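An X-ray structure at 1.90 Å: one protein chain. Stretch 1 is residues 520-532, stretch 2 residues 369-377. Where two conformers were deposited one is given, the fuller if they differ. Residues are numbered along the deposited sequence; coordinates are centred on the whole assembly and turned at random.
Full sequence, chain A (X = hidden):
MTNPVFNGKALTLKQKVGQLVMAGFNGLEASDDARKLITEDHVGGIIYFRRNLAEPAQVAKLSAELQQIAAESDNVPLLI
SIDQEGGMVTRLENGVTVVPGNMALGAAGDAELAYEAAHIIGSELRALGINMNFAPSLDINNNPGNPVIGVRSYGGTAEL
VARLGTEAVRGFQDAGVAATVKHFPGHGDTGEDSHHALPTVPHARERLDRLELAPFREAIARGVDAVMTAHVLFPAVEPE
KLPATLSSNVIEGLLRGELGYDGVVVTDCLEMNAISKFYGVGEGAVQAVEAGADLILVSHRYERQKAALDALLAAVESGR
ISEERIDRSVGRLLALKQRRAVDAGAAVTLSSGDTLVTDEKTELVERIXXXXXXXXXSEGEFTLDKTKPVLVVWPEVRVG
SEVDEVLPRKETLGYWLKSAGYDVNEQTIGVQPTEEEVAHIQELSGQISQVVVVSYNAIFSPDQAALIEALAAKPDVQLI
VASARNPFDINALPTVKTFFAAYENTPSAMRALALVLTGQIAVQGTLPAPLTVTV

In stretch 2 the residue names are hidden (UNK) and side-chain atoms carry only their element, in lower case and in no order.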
# COMPACT_ATOMS: atom_id res chain seq x y z
N GLN A 520 29.36 -9.39 0.14
CA GLN A 520 29.10 -10.34 1.21
C GLN A 520 28.03 -11.36 0.82
O GLN A 520 28.10 -12.52 1.26
CB GLN A 520 28.70 -9.60 2.49
CG GLN A 520 29.87 -8.78 3.04
CD GLN A 520 29.49 -7.96 4.25
OE1 GLN A 520 29.36 -8.49 5.35
NE2 GLN A 520 29.30 -6.65 4.06
N ILE A 521 27.04 -10.96 0.02
CA ILE A 521 26.05 -11.90 -0.51
C ILE A 521 25.95 -11.71 -2.01
O ILE A 521 26.31 -10.66 -2.56
CB ILE A 521 24.66 -11.73 0.15
CG1 ILE A 521 24.05 -10.36 -0.20
CG2 ILE A 521 24.75 -11.90 1.68
CD1 ILE A 521 22.66 -10.11 0.49
N ALA A 522 25.48 -12.75 -2.68
CA ALA A 522 25.24 -12.69 -4.11
C ALA A 522 23.83 -12.17 -4.38
O ALA A 522 22.94 -12.27 -3.54
CB ALA A 522 25.42 -14.07 -4.75
N VAL A 523 23.63 -11.64 -5.58
CA VAL A 523 22.30 -11.21 -5.97
C VAL A 523 21.47 -12.44 -6.31
O VAL A 523 21.91 -13.34 -7.03
CB VAL A 523 22.33 -10.22 -7.15
CG1 VAL A 523 22.24 -8.78 -6.63
CG2 VAL A 523 23.56 -10.42 -7.99
N GLN A 524 20.26 -12.49 -5.76
CA GLN A 524 19.34 -13.59 -6.05
C GLN A 524 18.01 -13.13 -6.63
O GLN A 524 17.25 -13.97 -7.12
CB GLN A 524 19.04 -14.40 -4.77
CG GLN A 524 20.25 -15.10 -4.13
CD GLN A 524 19.86 -15.87 -2.88
OE1 GLN A 524 20.19 -15.47 -1.76
NE2 GLN A 524 19.14 -16.96 -3.05
N GLY A 525 17.72 -11.83 -6.61
CA GLY A 525 16.41 -11.37 -7.01
C GLY A 525 16.23 -11.45 -8.51
O GLY A 525 17.19 -11.44 -9.29
N THR A 526 14.97 -11.52 -8.93
CA THR A 526 14.60 -11.51 -10.34
C THR A 526 13.60 -10.39 -10.56
O THR A 526 12.60 -10.31 -9.85
CB THR A 526 14.00 -12.86 -10.74
OG1 THR A 526 15.03 -13.86 -10.74
CG2 THR A 526 13.38 -12.78 -12.13
N LEU A 527 13.86 -9.53 -11.55
CA LEU A 527 12.95 -8.43 -11.84
C LEU A 527 11.52 -8.96 -12.05
O LEU A 527 11.30 -9.76 -12.97
CB LEU A 527 13.42 -7.69 -13.08
CG LEU A 527 12.55 -6.52 -13.55
CD1 LEU A 527 12.68 -5.35 -12.59
CD2 LEU A 527 12.95 -6.12 -14.98
N PRO A 528 10.56 -8.58 -11.22
CA PRO A 528 9.23 -9.21 -11.27
C PRO A 528 8.21 -8.50 -12.15
O PRO A 528 7.09 -9.00 -12.27
CB PRO A 528 8.79 -9.16 -9.80
CG PRO A 528 9.36 -7.84 -9.33
CD PRO A 528 10.69 -7.69 -10.04
N ALA A 529 8.54 -7.36 -12.76
CA ALA A 529 7.63 -6.61 -13.61
C ALA A 529 8.41 -6.06 -14.79
O ALA A 529 9.61 -5.79 -14.67
CB ALA A 529 6.95 -5.46 -12.84
N PRO A 530 7.77 -5.89 -15.94
CA PRO A 530 8.52 -5.61 -17.17
C PRO A 530 8.94 -4.16 -17.30
O PRO A 530 8.27 -3.23 -16.83
CB PRO A 530 7.53 -5.99 -18.28
CG PRO A 530 6.17 -5.73 -17.67
CD PRO A 530 6.33 -6.14 -16.22
N LEU A 531 10.07 -3.96 -17.98
CA LEU A 531 10.56 -2.62 -18.26
C LEU A 531 9.79 -1.94 -19.39
O LEU A 531 9.90 -0.73 -19.54
CB LEU A 531 12.05 -2.67 -18.59
CG LEU A 531 12.97 -3.23 -17.51
CD1 LEU A 531 14.43 -3.15 -17.96
CD2 LEU A 531 12.78 -2.51 -16.19
N THR A 532 9.05 -2.71 -20.19
CA THR A 532 8.16 -2.14 -21.19
C THR A 532 6.78 -2.76 -21.03
O THR A 532 6.64 -3.92 -20.64
CB THR A 532 8.68 -2.35 -22.61
OG1 THR A 532 8.86 -3.75 -22.86
CG2 THR A 532 10.01 -1.64 -22.80
N UNK A 369 14.77 -9.73 2.40
CA UNK A 369 15.35 -8.71 1.53
C UNK A 369 16.64 -9.18 0.88
O UNK A 369 16.95 -8.75 -0.24
c UNK A 369 15.60 -7.42 2.32
o UNK A 369 14.42 -6.97 2.96
N UNK A 370 17.41 -10.05 1.55
CA UNK A 370 18.60 -10.62 0.92
C UNK A 370 18.26 -11.35 -0.37
O UNK A 370 19.08 -11.40 -1.29
o UNK A 370 21.04 -11.41 5.16
c UNK A 370 20.70 -11.82 4.03
o UNK A 370 20.97 -12.97 3.63
c UNK A 370 19.33 -11.56 1.89
c UNK A 370 19.93 -10.86 3.12
N UNK A 371 17.07 -11.95 -0.44
CA UNK A 371 16.65 -12.67 -1.64
C UNK A 371 16.07 -11.76 -2.72
O UNK A 371 15.85 -12.21 -3.84
c UNK A 371 14.78 -16.95 -1.36
c UNK A 371 15.61 -13.75 -1.29
c UNK A 371 16.17 -14.96 -0.55
n UNK A 371 13.55 -17.79 -1.14
c UNK A 371 15.06 -15.98 -0.20
N UNK A 372 15.82 -10.49 -2.40
CA UNK A 372 15.07 -9.57 -3.25
C UNK A 372 15.95 -8.71 -4.15
O UNK A 372 15.59 -8.49 -5.31
o UNK A 372 13.40 -7.77 -3.10
c UNK A 372 14.18 -8.68 -2.35
N UNK A 373 17.10 -8.23 -3.65
CA UNK A 373 17.95 -7.32 -4.42
C UNK A 373 18.25 -7.91 -5.79
O UNK A 373 18.65 -9.07 -5.92
c UNK A 373 19.25 -7.01 -3.67
c UNK A 373 18.15 -5.26 -2.12
c UNK A 373 20.07 -5.98 -4.47
c UNK A 373 18.96 -6.56 -2.23
N UNK A 374 18.08 -7.08 -6.82
CA UNK A 374 18.14 -7.52 -8.21
C UNK A 374 19.17 -6.69 -8.97
O UNK A 374 19.28 -5.49 -8.75
c UNK A 374 16.75 -7.36 -8.85
o UNK A 374 15.80 -8.11 -8.08
c UNK A 374 16.75 -7.86 -10.29
N UNK A 375 19.94 -7.34 -9.83
CA UNK A 375 20.91 -6.67 -10.69
C UNK A 375 20.35 -6.64 -12.10
O UNK A 375 20.16 -7.70 -12.71
c UNK A 375 23.58 -5.30 -11.30
c UNK A 375 22.27 -7.38 -10.65
c UNK A 375 24.70 -7.54 -11.30
c UNK A 375 23.39 -6.80 -11.54
N UNK A 376 20.08 -5.45 -12.62
CA UNK A 376 19.50 -5.32 -13.95
C UNK A 376 20.54 -5.06 -15.03
O UNK A 376 20.32 -5.40 -16.19
c UNK A 376 17.08 -4.46 -13.40
c UNK A 376 18.47 -4.18 -13.98
c UNK A 376 17.12 -4.51 -11.90
c UNK A 376 16.10 -3.37 -13.85
N UNK A 377 21.68 -4.47 -14.67
CA UNK A 377 22.67 -4.10 -15.67
C UNK A 377 24.02 -4.01 -15.00
O UNK A 377 24.13 -3.50 -13.89
c UNK A 377 21.13 0.35 -18.83
n UNK A 377 21.77 -0.78 -18.57
c UNK A 377 23.03 -0.86 -17.84
n UNK A 377 19.99 0.31 -19.51
n UNK A 377 21.62 1.51 -18.41
c UNK A 377 23.32 -2.27 -17.36
c UNK A 377 22.31 -2.75 -16.32
O HOH W 1 21.50 -12.91 -1.45
O HOH W 2 19.54 -10.67 -3.87
O HOH W 3 19.51 -10.16 -10.15

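Position 369 carries one carbon and then one oxygen, a short hydroxyl side chain. It lies out of reach of stretch 1. This is Ser369, on a helix that begins earlier in the chain.

Position 370 has three carbons in a row, the third carrying two oxygens. That is a carboxylate on a two-carbon arm, and the side chain touches Ile521. The residue is Glu370. Its CG lies 3.9 Å from Ile521 CD1, a contact made by the aliphatic part of the side chain.

Position 371 has four carbons in a row ending in nitrogen, and the side chain touches Gln524. This is Lys371. Its CG is 4.2 Å from Gln524 OE1. The side chain sets out sideways, but its end leads away from stretch 1. The backbone comes nearer: Lys371 O is 3.3 Å from Gly525 CA.

Position 372 again has one carbon and one oxygen, and its CA-to-CB bond points away. It is Ser372. Its N donates to Ser369 O at 3.0 Å. Its own O receives a CA-H...O contact from Gly525 CA at 3.4 Å.

Position 373 has four carbons, forked at the first, with one arm two carbons long. The side chain touches Val523. This is Ile373. Its CG2 meets Val523 CG1 at 4.1 Å.

At position 374 one carbon carries one oxygen and one carbon, a branched hydroxyl side chain that touches Gly525 and Leu527. This is Thr374. Thr374 OG1 donates a hydrogen bond to Ser372 O at 2.8 Å. OG1 is also 3.4 Å from Gly525 C, and CG2 is 3.6 Å from Leu527 N.

Position 375 has four carbons, forked at the second, and touches Val523. It is Leu375, with CB 4.2 Å from Val523 CG2.

Position 376 has the same four-carbon fork. Its CA-to-CB bond points toward stretch 1, and the side chain touches Leu527 and Leu531. It is Leu376. Its CD2 packs 4.1 Å from Leu527 CD1 and 4.2 Å from Leu531 CD2.

Position 377 has three carbons, a nitrogen, then a carbon carrying two more nitrogens. This guanidinium marks Arg377, which does not touch stretch 1.

The contact centres on Gly525. Gly525 N donates to Ile373 O at 3.0 Å, the only direct hydrogen bond between the stretches. An ideal CB on Gly525 would fall 2.0 Å from Ser372 O, so the close approach depends on the missing side chain. Water 2 accepts from Gln524 N and donates to Glu370 O and Ile373 O, each at 2.7 Å. Water 3 joins Leu375 N to Gly525 O. Val523, Leu527 and Leu531 add apolar packing.

Stretch 2 369-377: SEKSITLLR
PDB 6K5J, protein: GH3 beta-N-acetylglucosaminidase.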